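Local coordinates for protein putative ATP-dependent endonuclease of the OLD family (Thermus scotoductus, PDB 6P74) that degrades linear or supercoiled double-stranded DNA from 5' to 3' with divalent metal ions, nicks circular DNA, and carries a DNA-stimulated ATPase activity, at residues A[78-83]-A[126-131]; A[83-88]-A[121-126]; A[381-386]-A[491-496]; A[481-486]-A[497-502]. All coordinates share one frame; numbering follows the deposited sequence.

Contact 1 of 4, residues A[78-83]-A[126-131]; sequences PPYTQG and GTDMRN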
loop_
_atom_site.group_PDB
_atom_site.type_symbol
_atom_site.label_atom_id
_atom_site.label_comp_id
_atom_site.label_asym_id
_atom_site.label_seq_id
_atom_site.Cartn_x
_atom_site.Cartn_y
_atom_site.Cartn_z
ATOM N N PRO A 78 -31.343 0.552 3.170
ATOM C CA PRO A 78 -32.395 -0.300 2.601
ATOM C C PRO A 78 -31.968 -1.034 1.343
ATOM O O PRO A 78 -30.945 -0.684 0.755
ATOM C CB PRO A 78 -33.490 0.702 2.263
ATOM C CG PRO A 78 -32.711 1.927 1.883
ATOM C CD PRO A 78 -31.561 1.975 2.850
ATOM N N PRO A 79 -32.774 -2.004 0.905
ATOM C CA PRO A 79 -32.425 -2.756 -0.306
ATOM C C PRO A 79 -32.425 -1.870 -1.538
ATOM O O PRO A 79 -33.099 -0.835 -1.602
ATOM C CB PRO A 79 -33.522 -3.824 -0.390
ATOM C CG PRO A 79 -34.127 -3.865 1.002
ATOM C CD PRO A 79 -34.047 -2.461 1.484
ATOM N N TYR A 80 -31.631 -2.271 -2.519
ATOM C CA TYR A 80 -31.659 -1.618 -3.816
ATOM C C TYR A 80 -32.657 -2.353 -4.710
ATOM O O TYR A 80 -32.555 -3.576 -4.893
ATOM C CB TYR A 80 -30.268 -1.592 -4.442
ATOM C CG TYR A 80 -30.215 -0.763 -5.717
ATOM C CD1 TYR A 80 -30.034 0.610 -5.657
ATOM C CD2 TYR A 80 -30.358 -1.352 -6.970
ATOM C CE1 TYR A 80 -29.978 1.378 -6.798
ATOM C CE2 TYR A 80 -30.307 -0.584 -8.129
ATOM C CZ TYR A 80 -30.123 0.784 -8.035
ATOM O OH TYR A 80 -30.063 1.574 -9.164
ATOM N N THR A 81 -33.627 -1.620 -5.250
ATOM C CA THR A 81 -34.611 -2.213 -6.150
ATOM C C THR A 81 -34.117 -2.112 -7.589
ATOM O O THR A 81 -33.922 -1.006 -8.106
ATOM C CB THR A 81 -35.977 -1.532 -6.021
ATOM O OG1 THR A 81 -36.487 -1.710 -4.698
ATOM C CG2 THR A 81 -36.994 -2.134 -7.028
ATOM N N GLN A 82 -33.941 -3.261 -8.245
ATOM C CA GLN A 82 -33.692 -3.311 -9.684
ATOM C C GLN A 82 -34.802 -4.115 -10.351
ATOM O O GLN A 82 -34.833 -5.344 -10.246
ATOM C CB GLN A 82 -32.326 -3.914 -10.000
ATOM C CG GLN A 82 -31.982 -3.774 -11.482
ATOM C CD GLN A 82 -30.621 -3.166 -11.686
ATOM O OE1 GLN A 82 -30.327 -2.068 -11.195
ATOM N NE2 GLN A 82 -29.763 -3.890 -12.385
ATOM N N GLY A 83 -35.695 -3.435 -11.052
ATOM C CA GLY A 83 -36.828 -4.127 -11.641
ATOM C C GLY A 83 -37.622 -4.888 -10.594
ATOM O O GLY A 83 -38.266 -4.285 -9.735
ATOM N N GLY A 126 -24.778 -3.760 -11.655
ATOM C CA GLY A 126 -24.644 -2.652 -12.580
ATOM C C GLY A 126 -24.115 -1.390 -11.895
ATOM O O GLY A 126 -23.953 -1.321 -10.673
ATOM N N THR A 127 -23.859 -0.379 -12.725
ATOM C CA THR A 127 -23.301 0.887 -12.252
ATOM C C THR A 127 -24.199 1.536 -11.206
ATOM O O THR A 127 -23.764 1.829 -10.085
ATOM C CB THR A 127 -23.094 1.832 -13.441
ATOM O OG1 THR A 127 -22.062 1.318 -14.293
ATOM C CG2 THR A 127 -22.715 3.229 -12.966
ATOM N N ASP A 128 -25.455 1.801 -11.569
ATOM C CA ASP A 128 -26.376 2.435 -10.630
ATOM C C ASP A 128 -26.463 1.640 -9.339
ATOM O O ASP A 128 -26.548 2.215 -8.249
ATOM C CB ASP A 128 -27.762 2.569 -11.260
ATOM C CG ASP A 128 -27.723 3.228 -12.630
ATOM O OD1 ASP A 128 -27.606 4.476 -12.699
ATOM O OD2 ASP A 128 -27.791 2.488 -13.637
ATOM N N MET A 129 -26.441 0.312 -9.450
ATOM C CA MET A 129 -26.580 -0.540 -8.287
ATOM C C MET A 129 -25.382 -0.393 -7.361
ATOM O O MET A 129 -25.544 -0.236 -6.150
ATOM C CB MET A 129 -26.752 -1.992 -8.719
ATOM C CG MET A 129 -26.982 -2.960 -7.540
ATOM S SD MET A 129 -27.295 -4.652 -8.102
ATOM C CE MET A 129 -28.987 -4.502 -8.596
ATOM N N ARG A 130 -24.169 -0.425 -7.910
ATOM C CA ARG A 130 -23.000 -0.294 -7.056
ATOM C C ARG A 130 -22.863 1.124 -6.506
ATOM O O ARG A 130 -22.526 1.298 -5.331
ATOM C CB ARG A 130 -21.733 -0.702 -7.803
ATOM C CG ARG A 130 -20.575 -1.043 -6.858
ATOM C CD ARG A 130 -19.293 -1.233 -7.633
ATOM N NE ARG A 130 -18.260 -0.329 -7.145
ATOM C CZ ARG A 130 -18.047 0.885 -7.632
ATOM N NH1 ARG A 130 -18.792 1.338 -8.631
ATOM N NH2 ARG A 130 -17.094 1.641 -7.125
ATOM N N ASN A 131 -23.120 2.149 -7.333
ATOM C CA ASN A 131 -23.028 3.518 -6.834
ATOM C C ASN A 131 -24.041 3.787 -5.734
ATOM O O ASN A 131 -23.830 4.684 -4.908
ATOM C CB ASN A 131 -23.217 4.520 -7.960
ATOM C CG ASN A 131 -22.104 4.456 -8.996
ATOM O OD1 ASN A 131 -21.072 3.812 -8.785
ATOM N ND2 ASN A 131 -22.319 5.121 -10.136
#
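Y80 lays one face of its ring against M129: the backbone carbon M129 CA sits 3.9 Å from the ring centroid of Y80, 18° off the normal, a CH-pi contact displaced toward the rim. The Y80 side chain turns CG anti to the backbone N (chi1 -173°), which sends the ring out from the strand to the first turn of the helix. Its hydroxyl runs on to D128, with Y80 OH 3.3 Å from D128 CB and the carboxylate plane nearly parallel to that of the ring. M129 is extended over two torsions and then bends at chi3 (-78°). Y80 CD2 lies 3.8 Å from M129 CG, while the bend swings CE across to the Q82 side chain, which it meets at about a right angle; M129 CE is 3.7 Å from both CB and CD of Q82. Q82 OE1 comes up in plane at the edge of the Y80 ring. Strand 79-82 and helix 127-132 run nearly antiparallel in this N-terminal part of the ATPase domain. M129 also packs on F90 of strand 85-97 and P107 of strand 100-109, while R130 NE hydrogen-bonds V44 O of helix 34-45, which carries part of the inferred ATP site.

Contact 2 of 4, residues A[83-88]-A[121-126]; sequences GSFNIT and NPLRVG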
loop_
_atom_site.group_PDB
_atom_site.type_symbol
_atom_site.label_atom_id
_atom_site.label_comp_id
_atom_site.label_asym_id
_atom_site.label_seq_id
_atom_site.Cartn_x
_atom_site.Cartn_y
_atom_site.Cartn_z
ATOM N N GLY A 83 -35.695 -3.435 -11.052
ATOM C CA GLY A 83 -36.828 -4.127 -11.641
ATOM C C GLY A 83 -37.622 -4.888 -10.594
ATOM O O GLY A 83 -38.266 -4.285 -9.735
ATOM N N SER A 84 -37.583 -6.217 -10.644
ATOM C CA SER A 84 -38.299 -7.036 -9.680
ATOM C C SER A 84 -37.384 -7.609 -8.606
ATOM O O SER A 84 -37.829 -8.430 -7.801
ATOM C CB SER A 84 -39.036 -8.169 -10.391
ATOM O OG SER A 84 -38.108 -9.000 -11.059
ATOM N N PHE A 85 -36.125 -7.196 -8.569
ATOM C CA PHE A 85 -35.162 -7.705 -7.602
ATOM C C PHE A 85 -34.886 -6.663 -6.528
ATOM O O PHE A 85 -34.825 -5.464 -6.812
ATOM C CB PHE A 85 -33.853 -8.100 -8.284
ATOM C CG PHE A 85 -34.026 -9.138 -9.346
ATOM C CD1 PHE A 85 -34.379 -10.435 -9.012
ATOM C CD2 PHE A 85 -33.857 -8.817 -10.682
ATOM C CE1 PHE A 85 -34.553 -11.397 -9.994
ATOM C CE2 PHE A 85 -34.034 -9.772 -11.669
ATOM C CZ PHE A 85 -34.381 -11.065 -11.325
ATOM N N ASN A 86 -34.727 -7.130 -5.293
ATOM C CA ASN A 86 -34.296 -6.296 -4.174
ATOM C C ASN A 86 -32.961 -6.832 -3.676
ATOM O O ASN A 86 -32.909 -7.888 -3.034
ATOM C CB ASN A 86 -35.336 -6.281 -3.054
ATOM C CG ASN A 86 -36.640 -5.645 -3.484
ATOM O OD1 ASN A 86 -36.718 -4.433 -3.661
ATOM N ND2 ASN A 86 -37.673 -6.462 -3.655
ATOM N N ILE A 87 -31.896 -6.112 -3.969
ATOM C CA ILE A 87 -30.550 -6.513 -3.588
ATOM C C ILE A 87 -30.191 -5.878 -2.258
ATOM O O ILE A 87 -30.415 -4.679 -2.049
ATOM C CB ILE A 87 -29.540 -6.105 -4.671
ATOM C CG1 ILE A 87 -29.923 -6.738 -6.011
ATOM C CG2 ILE A 87 -28.118 -6.442 -4.209
ATOM C CD1 ILE A 87 -30.321 -8.201 -5.902
ATOM N N THR A 88 -29.607 -6.673 -1.363
ATOM C CA THR A 88 -29.230 -6.205 -0.033
ATOM C C THR A 88 -27.749 -6.415 0.274
ATOM O O THR A 88 -27.330 -6.195 1.418
ATOM C CB THR A 88 -30.092 -6.890 1.039
ATOM O OG1 THR A 88 -29.661 -8.244 1.220
ATOM C CG2 THR A 88 -31.565 -6.895 0.619
ATOM N N ASN A 121 -29.817 -16.821 -16.407
ATOM C CA ASN A 121 -28.592 -16.074 -16.146
ATOM C C ASN A 121 -28.702 -15.302 -14.831
ATOM O O ASN A 121 -29.760 -14.736 -14.528
ATOM C CB ASN A 121 -28.305 -15.098 -17.283
ATOM C CG ASN A 121 -28.508 -15.720 -18.635
ATOM O OD1 ASN A 121 -28.268 -16.913 -18.825
ATOM N ND2 ASN A 121 -28.970 -14.920 -19.586
ATOM N N PRO A 122 -27.632 -15.250 -14.038
ATOM C CA PRO A 122 -27.681 -14.486 -12.785
ATOM C C PRO A 122 -27.774 -12.988 -13.027
ATOM O O PRO A 122 -27.351 -12.467 -14.064
ATOM C CB PRO A 122 -26.360 -14.848 -12.089
ATOM C CG PRO A 122 -25.452 -15.269 -13.185
ATOM C CD PRO A 122 -26.339 -15.932 -14.225
ATOM N N LEU A 123 -28.351 -12.296 -12.046
ATOM C CA LEU A 123 -28.331 -10.838 -12.030
ATOM C C LEU A 123 -26.913 -10.342 -11.779
ATOM O O LEU A 123 -26.230 -10.808 -10.861
ATOM C CB LEU A 123 -29.270 -10.303 -10.951
ATOM C CG LEU A 123 -29.457 -8.788 -10.926
ATOM C CD1 LEU A 123 -30.460 -8.370 -11.989
ATOM C CD2 LEU A 123 -29.910 -8.340 -9.552
ATOM N N ARG A 124 -26.462 -9.412 -12.607
ATOM C CA ARG A 124 -25.132 -8.847 -12.477
ATOM C C ARG A 124 -25.238 -7.497 -11.787
ATOM O O ARG A 124 -26.294 -6.860 -11.782
ATOM C CB ARG A 124 -24.456 -8.712 -13.847
ATOM C CG ARG A 124 -24.757 -9.876 -14.789
ATOM C CD ARG A 124 -23.546 -10.242 -15.627
ATOM N NE ARG A 124 -22.422 -10.568 -14.755
ATOM C CZ ARG A 124 -22.062 -11.804 -14.418
ATOM N NH1 ARG A 124 -22.734 -12.845 -14.901
ATOM N NH2 ARG A 124 -21.028 -11.995 -13.598
ATOM N N VAL A 125 -24.134 -7.077 -11.176
ATOM C CA VAL A 125 -24.093 -5.788 -10.495
ATOM C C VAL A 125 -23.834 -4.697 -11.527
ATOM O O VAL A 125 -22.806 -4.707 -12.212
ATOM C CB VAL A 125 -23.026 -5.784 -9.392
ATOM C CG1 VAL A 125 -21.630 -5.980 -9.982
ATOM C CG2 VAL A 125 -23.098 -4.482 -8.587
ATOM N N GLY A 126 -24.778 -3.760 -11.655
ATOM C CA GLY A 126 -24.644 -2.652 -12.580
ATOM C C GLY A 126 -24.115 -1.390 -11.895
ATOM O O GLY A 126 -23.953 -1.321 -10.673
#
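I87 O takes the backbone N-H of Y80 in a probable hydrogen bond, which pairs strand 85-97 with strand 79-82 and leaves the I87 side chain directed at the loop residue L123. Everything between the two segments is apolar and converges on the two methyls of L123. CD2 goes mainly to the isoleucine and also grazes F85: I87 and L123 reach toward each other tip to tip, with I87 CD1 3.7 Å from L123 CD2 and I87 CG1 close behind. CD1 meets the phenylalanine ring, L123 CD1 standing 3.7 Å from F85 CD2 and a little farther from CE2. It comes at the ring obliquely, as the two side chains slide past each other in opposite directions. With chi1 at -174°, L123 CG lies anti to its own N, and the isobutyl group is carried straight across to the strand, where both methyls find a partner. Within its own segment, F85 has S84 OG above the centre of one ring face. Y117 meets the F85 ring edge-to-face, and P115 touches both F85 and I87. The loop 121-126, between strand 100-109 and helix 127-132, is thus packed by L123 against strand 85-97; P107 of strand 100-109 and M129 of helix 127-132 join the apolar cluster around I87 and L123.

Contact 3 of 4, residues A[381-386]-A[491-496]; sequences DRVAAL and DKPYRI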
loop_
_atom_site.group_PDB
_atom_site.type_symbol
_atom_site.label_atom_id
_atom_site.label_comp_id
_atom_site.label_asym_id
_atom_site.label_seq_id
_atom_site.Cartn_x
_atom_site.Cartn_y
_atom_site.Cartn_z
ATOM N N ASP A 381 -7.796 5.646 44.498
ATOM C CA ASP A 381 -7.410 4.254 44.286
ATOM C C ASP A 381 -6.386 4.135 43.169
ATOM O O ASP A 381 -5.467 3.312 43.246
ATOM C CB ASP A 381 -8.648 3.409 43.992
ATOM C CG ASP A 381 -9.749 3.633 45.016
ATOM O OD1 ASP A 381 -9.515 3.340 46.228
ATOM O OD2 ASP A 381 -10.838 4.126 44.614
ATOM N N ARG A 382 -6.531 4.948 42.123
ATOM C CA ARG A 382 -5.551 4.943 41.043
ATOM C C ARG A 382 -4.181 5.377 41.554
ATOM O O ARG A 382 -3.175 4.703 41.305
ATOM C CB ARG A 382 -6.022 5.852 39.912
ATOM C CG ARG A 382 -5.162 5.772 38.682
ATOM C CD ARG A 382 -5.930 6.227 37.458
ATOM N NE ARG A 382 -5.135 5.970 36.273
ATOM C CZ ARG A 382 -4.193 6.780 35.817
ATOM N NH1 ARG A 382 -3.929 7.923 36.434
ATOM N NH2 ARG A 382 -3.505 6.430 34.745
ATOM N N VAL A 383 -4.131 6.495 42.287
ATOM C CA VAL A 383 -2.871 6.957 42.869
ATOM C C VAL A 383 -2.208 5.839 43.657
ATOM O O VAL A 383 -1.005 5.597 43.531
ATOM C CB VAL A 383 -3.096 8.191 43.758
ATOM C CG1 VAL A 383 -1.800 8.559 44.486
ATOM C CG2 VAL A 383 -3.601 9.363 42.931
ATOM N N ALA A 384 -2.981 5.157 44.500
ATOM C CA ALA A 384 -2.413 4.094 45.319
ATOM C C ALA A 384 -1.962 2.922 44.457
ATOM O O ALA A 384 -0.856 2.395 44.646
ATOM C CB ALA A 384 -3.428 3.638 46.369
ATOM N N ALA A 385 -2.790 2.520 43.485
ATOM C CA ALA A 385 -2.387 1.480 42.546
ATOM C C ALA A 385 -1.039 1.805 41.892
ATOM O O ALA A 385 -0.096 0.998 41.940
ATOM C CB ALA A 385 -3.484 1.280 41.494
ATOM N N LEU A 386 -0.916 2.996 41.302
ATOM C CA LEU A 386 0.303 3.329 40.561
ATOM C C LEU A 386 1.520 3.399 41.470
ATOM O O LEU A 386 2.628 3.048 41.048
ATOM C CB LEU A 386 0.128 4.647 39.792
ATOM C CG LEU A 386 -0.874 4.623 38.627
ATOM C CD1 LEU A 386 -1.117 6.022 38.070
ATOM C CD2 LEU A 386 -0.401 3.708 37.503
ATOM N N ASP A 491 -7.141 11.403 49.185
ATOM C CA ASP A 491 -6.763 11.557 47.787
ATOM C C ASP A 491 -5.474 12.344 47.581
ATOM O O ASP A 491 -5.082 12.562 46.428
ATOM C CB ASP A 491 -7.905 12.213 46.985
ATOM C CG ASP A 491 -8.091 13.712 47.300
ATOM O OD1 ASP A 491 -7.432 14.259 48.229
ATOM O OD2 ASP A 491 -8.915 14.342 46.600
ATOM N N LYS A 492 -4.805 12.769 48.644
ATOM C CA LYS A 492 -3.553 13.518 48.515
ATOM C C LYS A 492 -2.415 12.569 48.131
ATOM O O LYS A 492 -2.036 11.715 48.944
ATOM C CB LYS A 492 -3.256 14.254 49.822
ATOM C CG LYS A 492 -4.345 15.242 50.257
ATOM C CD LYS A 492 -4.207 15.562 51.748
ATOM C CE LYS A 492 -3.929 17.032 51.998
ATOM N NZ LYS A 492 -5.162 17.835 51.787
ATOM N N PRO A 493 -1.860 12.661 46.913
ATOM C CA PRO A 493 -0.870 11.654 46.492
ATOM C C PRO A 493 0.321 11.528 47.426
ATOM O O PRO A 493 0.715 10.396 47.734
ATOM C CB PRO A 493 -0.459 12.134 45.089
ATOM C CG PRO A 493 -1.636 12.918 44.601
ATOM C CD PRO A 493 -2.204 13.593 45.821
ATOM N N TYR A 494 0.904 12.647 47.892
ATOM C CA TYR A 494 2.077 12.567 48.758
ATOM C C TYR A 494 1.767 11.839 50.058
ATOM O O TYR A 494 2.617 11.112 50.586
ATOM C CB TYR A 494 2.629 13.961 49.046
ATOM C CG TYR A 494 3.305 14.592 47.847
ATOM C CD1 TYR A 494 3.923 13.805 46.868
ATOM C CD2 TYR A 494 3.317 15.982 47.682
ATOM C CE1 TYR A 494 4.543 14.392 45.764
ATOM C CE2 TYR A 494 3.932 16.575 46.585
ATOM C CZ TYR A 494 4.542 15.781 45.632
ATOM O OH TYR A 494 5.144 16.389 44.552
ATOM N N ARG A 495 0.561 12.023 50.597
ATOM C CA ARG A 495 0.163 11.283 51.792
ATOM C C ARG A 495 0.016 9.791 51.500
ATOM O O ARG A 495 0.486 8.943 52.270
ATOM C CB ARG A 495 -1.135 11.860 52.355
ATOM C CG ARG A 495 -1.504 11.294 53.715
ATOM C CD ARG A 495 -0.290 11.356 54.653
ATOM N NE ARG A 495 -0.394 10.439 55.789
ATOM C CZ ARG A 495 0.624 10.111 56.585
ATOM N NH1 ARG A 495 1.830 10.625 56.366
ATOM N NH2 ARG A 495 0.442 9.267 57.597
ATOM N N ILE A 496 -0.642 9.444 50.398
ATOM C CA ILE A 496 -0.779 8.035 50.056
ATOM C C ILE A 496 0.590 7.415 49.839
ATOM O O ILE A 496 0.866 6.303 50.301
ATOM C CB ILE A 496 -1.668 7.865 48.816
ATOM C CG1 ILE A 496 -3.112 8.229 49.156
ATOM C CG2 ILE A 496 -1.567 6.430 48.299
ATOM C CD1 ILE A 496 -3.973 8.558 47.950
#
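V383 and P493 cross obliquely where two helices of the Toprim domain meet: helix 379-391, which follows the sheet strand 372-376, and helix 493-501, late in the domain. The valine does its touching with one branch. CG1 stands anti to the backbone N (chi1 173°) and projects at the first turn of the partner helix, with V383 CG1 3.8 Å from P493 CA and 3.9 Å from P493 CB. The proline thus offers its backbone carbon and the near part of its ring. The same methyl also meets I496, roughly at a right angle to the proline, one turn on from K492, the N-cap residue; I496 CD1 is 4.1 Å from V383 CG1. D381, inferred to bind a divalent metal, lies on the same helix as V383 with its CB directed away from 491-496. This packing therefore covers another side of the helix that carries the probable metal ligand, while L479 touches both D381 and A384. The second branch of I496 serves A384: with CG1 placed beside the backbone N (chi1 -69°), CG2 is left to meet the alanine, and I496 CG2 lies 3.9 Å from A384 CB and equally close to A384 CA.

Contact 4 of 4, residues A[481-486]-A[497-502]; sequences AALGIG and AEILKT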
loop_
_atom_site.group_PDB
_atom_site.type_symbol
_atom_site.label_atom_id
_atom_site.label_comp_id
_atom_site.label_asym_id
_atom_site.label_seq_id
_atom_site.Cartn_x
_atom_site.Cartn_y
_atom_site.Cartn_z
ATOM N N ALA A 481 -9.304 2.621 55.233
ATOM C CA ALA A 481 -9.070 2.001 56.530
ATOM C C ALA A 481 -7.796 1.164 56.510
ATOM O O ALA A 481 -7.028 1.175 57.480
ATOM C CB ALA A 481 -10.279 1.161 56.946
ATOM N N ALA A 482 -7.536 0.452 55.408
ATOM C CA ALA A 482 -6.288 -0.306 55.315
ATOM C C ALA A 482 -5.060 0.600 55.425
ATOM O O ALA A 482 -4.037 0.197 56.000
ATOM C CB ALA A 482 -6.257 -1.103 54.011
ATOM N N LEU A 483 -5.140 1.827 54.892
ATOM C CA LEU A 483 -4.006 2.736 54.941
ATOM C C LEU A 483 -3.920 3.535 56.238
ATOM O O LEU A 483 -2.882 4.154 56.484
ATOM C CB LEU A 483 -4.031 3.724 53.761
ATOM C CG LEU A 483 -3.794 3.132 52.366
ATOM C CD1 LEU A 483 -3.978 4.219 51.304
ATOM C CD2 LEU A 483 -2.438 2.421 52.228
ATOM N N GLY A 484 -4.974 3.540 57.060
ATOM C CA GLY A 484 -5.040 4.402 58.227
ATOM C C GLY A 484 -5.149 5.873 57.907
ATOM O O GLY A 484 -4.940 6.715 58.785
ATOM N N ILE A 485 -5.490 6.200 56.695
ATOM C CA ILE A 485 -5.414 7.559 56.183
ATOM C C ILE A 485 -6.729 8.267 56.487
ATOM O O ILE A 485 -7.810 7.662 56.429
ATOM C CB ILE A 485 -5.099 7.522 54.673
ATOM C CG1 ILE A 485 -4.475 8.828 54.183
ATOM C CG2 ILE A 485 -6.342 7.190 53.874
ATOM C CD1 ILE A 485 -3.890 8.686 52.786
ATOM N N GLY A 486 -6.642 9.550 56.833
ATOM C CA GLY A 486 -7.836 10.307 57.153
ATOM C C GLY A 486 -8.793 10.490 55.992
ATOM O O GLY A 486 -8.529 10.047 54.864
ATOM N N ALA A 497 1.462 8.118 49.123
ATOM C CA ALA A 497 2.760 7.554 48.786
ATOM C C ALA A 497 3.584 7.288 50.037
ATOM O O ALA A 497 4.216 6.232 50.156
ATOM C CB ALA A 497 3.519 8.491 47.842
ATOM N N GLU A 498 3.605 8.228 50.982
ATOM C CA GLU A 498 4.474 7.997 52.121
ATOM C C GLU A 498 3.942 6.885 53.015
ATOM O O GLU A 498 4.735 6.115 53.573
ATOM C CB GLU A 498 4.732 9.291 52.898
ATOM C CG GLU A 498 3.561 10.054 53.462
ATOM C CD GLU A 498 4.015 11.410 54.028
ATOM O OE1 GLU A 498 4.734 12.144 53.305
ATOM O OE2 GLU A 498 3.682 11.733 55.197
ATOM N N ILE A 499 2.622 6.737 53.134
ATOM C CA ILE A 499 2.102 5.559 53.826
ATOM C C ILE A 499 2.549 4.290 53.114
ATOM O O ILE A 499 3.148 3.395 53.722
ATOM C CB ILE A 499 0.570 5.623 53.947
ATOM C CG1 ILE A 499 0.172 6.675 54.991
ATOM C CG2 ILE A 499 0.025 4.271 54.320
ATOM C CD1 ILE A 499 -1.310 7.057 54.929
ATOM N N LEU A 500 2.281 4.202 51.805
ATOM C CA LEU A 500 2.585 2.976 51.073
ATOM C C LEU A 500 4.072 2.676 51.051
ATOM O O LEU A 500 4.473 1.512 50.951
ATOM C CB LEU A 500 2.058 3.077 49.650
ATOM C CG LEU A 500 0.555 2.927 49.584
ATOM C CD1 LEU A 500 0.050 3.242 48.181
ATOM C CD2 LEU A 500 0.197 1.526 50.032
ATOM N N LYS A 501 4.907 3.706 51.118
ATOM C CA LYS A 501 6.341 3.462 51.138
ATOM C C LYS A 501 6.798 2.729 52.401
ATOM O O LYS A 501 7.889 2.149 52.392
ATOM C CB LYS A 501 7.105 4.786 50.968
ATOM C CG LYS A 501 7.097 5.354 49.537
ATOM C CD LYS A 501 7.918 6.640 49.430
ATOM C CE LYS A 501 7.762 7.280 48.056
ATOM N NZ LYS A 501 8.472 8.594 47.946
ATOM N N THR A 502 6.005 2.725 53.480
ATOM C CA THR A 502 6.402 1.981 54.680
ATOM C C THR A 502 5.915 0.535 54.671
ATOM O O THR A 502 6.266 -0.225 55.579
ATOM C CB THR A 502 5.885 2.658 55.961
ATOM O OG1 THR A 502 4.450 2.579 55.989
ATOM C CG2 THR A 502 6.312 4.117 56.028
#
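Helix 479-483 ends in a Schellman motif at G484, whose positive phi (68°) turns the chain beside helix 493-501, and the backbones come closest at L483 and I499, 6.8 Å between L483 CA and I499 CA. Four branched side chains and the L483 carbonyl meet here. L483 carries the contact with a single methyl: L483 CD2 meets L500 CD2 at 3.5 Å, and it also lies 3.7 Å from I499 CG2, so one methyl serves both residues. L483 O lies 3.6 Å from both I499 CG2 and I499 CD1, and CD1 additionally reaches I485, where I499 CD1 is 3.7 Å from I485 CG1. These segments belong to the Toprim domain, and the turn they hold leads from E480, which binds samarium here together with D431, to R487, inferred to be an active-site residue that stabilises the transition state or protonates the leaving group. I485 itself is buried, about 4 Å from the side chain of E480, and it also packs on R495 and I496 of helix 493-501. Its first torsion (chi1 -158°) puts CG1 roughly anti to N, and the extended chain passes I499 CD1 at a slant, with CB, CG1 and CD1 all near that methyl. Behind the contact, I499 O accepts two donors from T502, the backbone N and the hydroxyl; T502 OG1 donates to I499 O at 2.7 Å, in the carbonyl plane with a C=O...O angle of 149°. L500 also packs on A384 and Q387 of helix 379-391.

In the fold
From the N terminus, the chain first passes strand 79-82, turns at G83 into strand 85-97, and comes back through strand 100-109 and the loop 121-126 to helix 127-132. Contact 1 closes this excursion and contact 2 nests inside it; the two share G83 and G126 and touch through the pairing of the adjacent strands. Together they tie the antiparallel sheet of the ATPase domain to a loop and helix. Far along the chain, on the opposite side of its centre, contact 3 brings 381-386 to 491-496; the centres of contact 1 and contact 3 are about 60 Å apart. Contact 4 crosses contact 3, since 481-486 precedes 491-496 and 497-502 follows. Both use helix 493-501, joining it to two other Toprim helices.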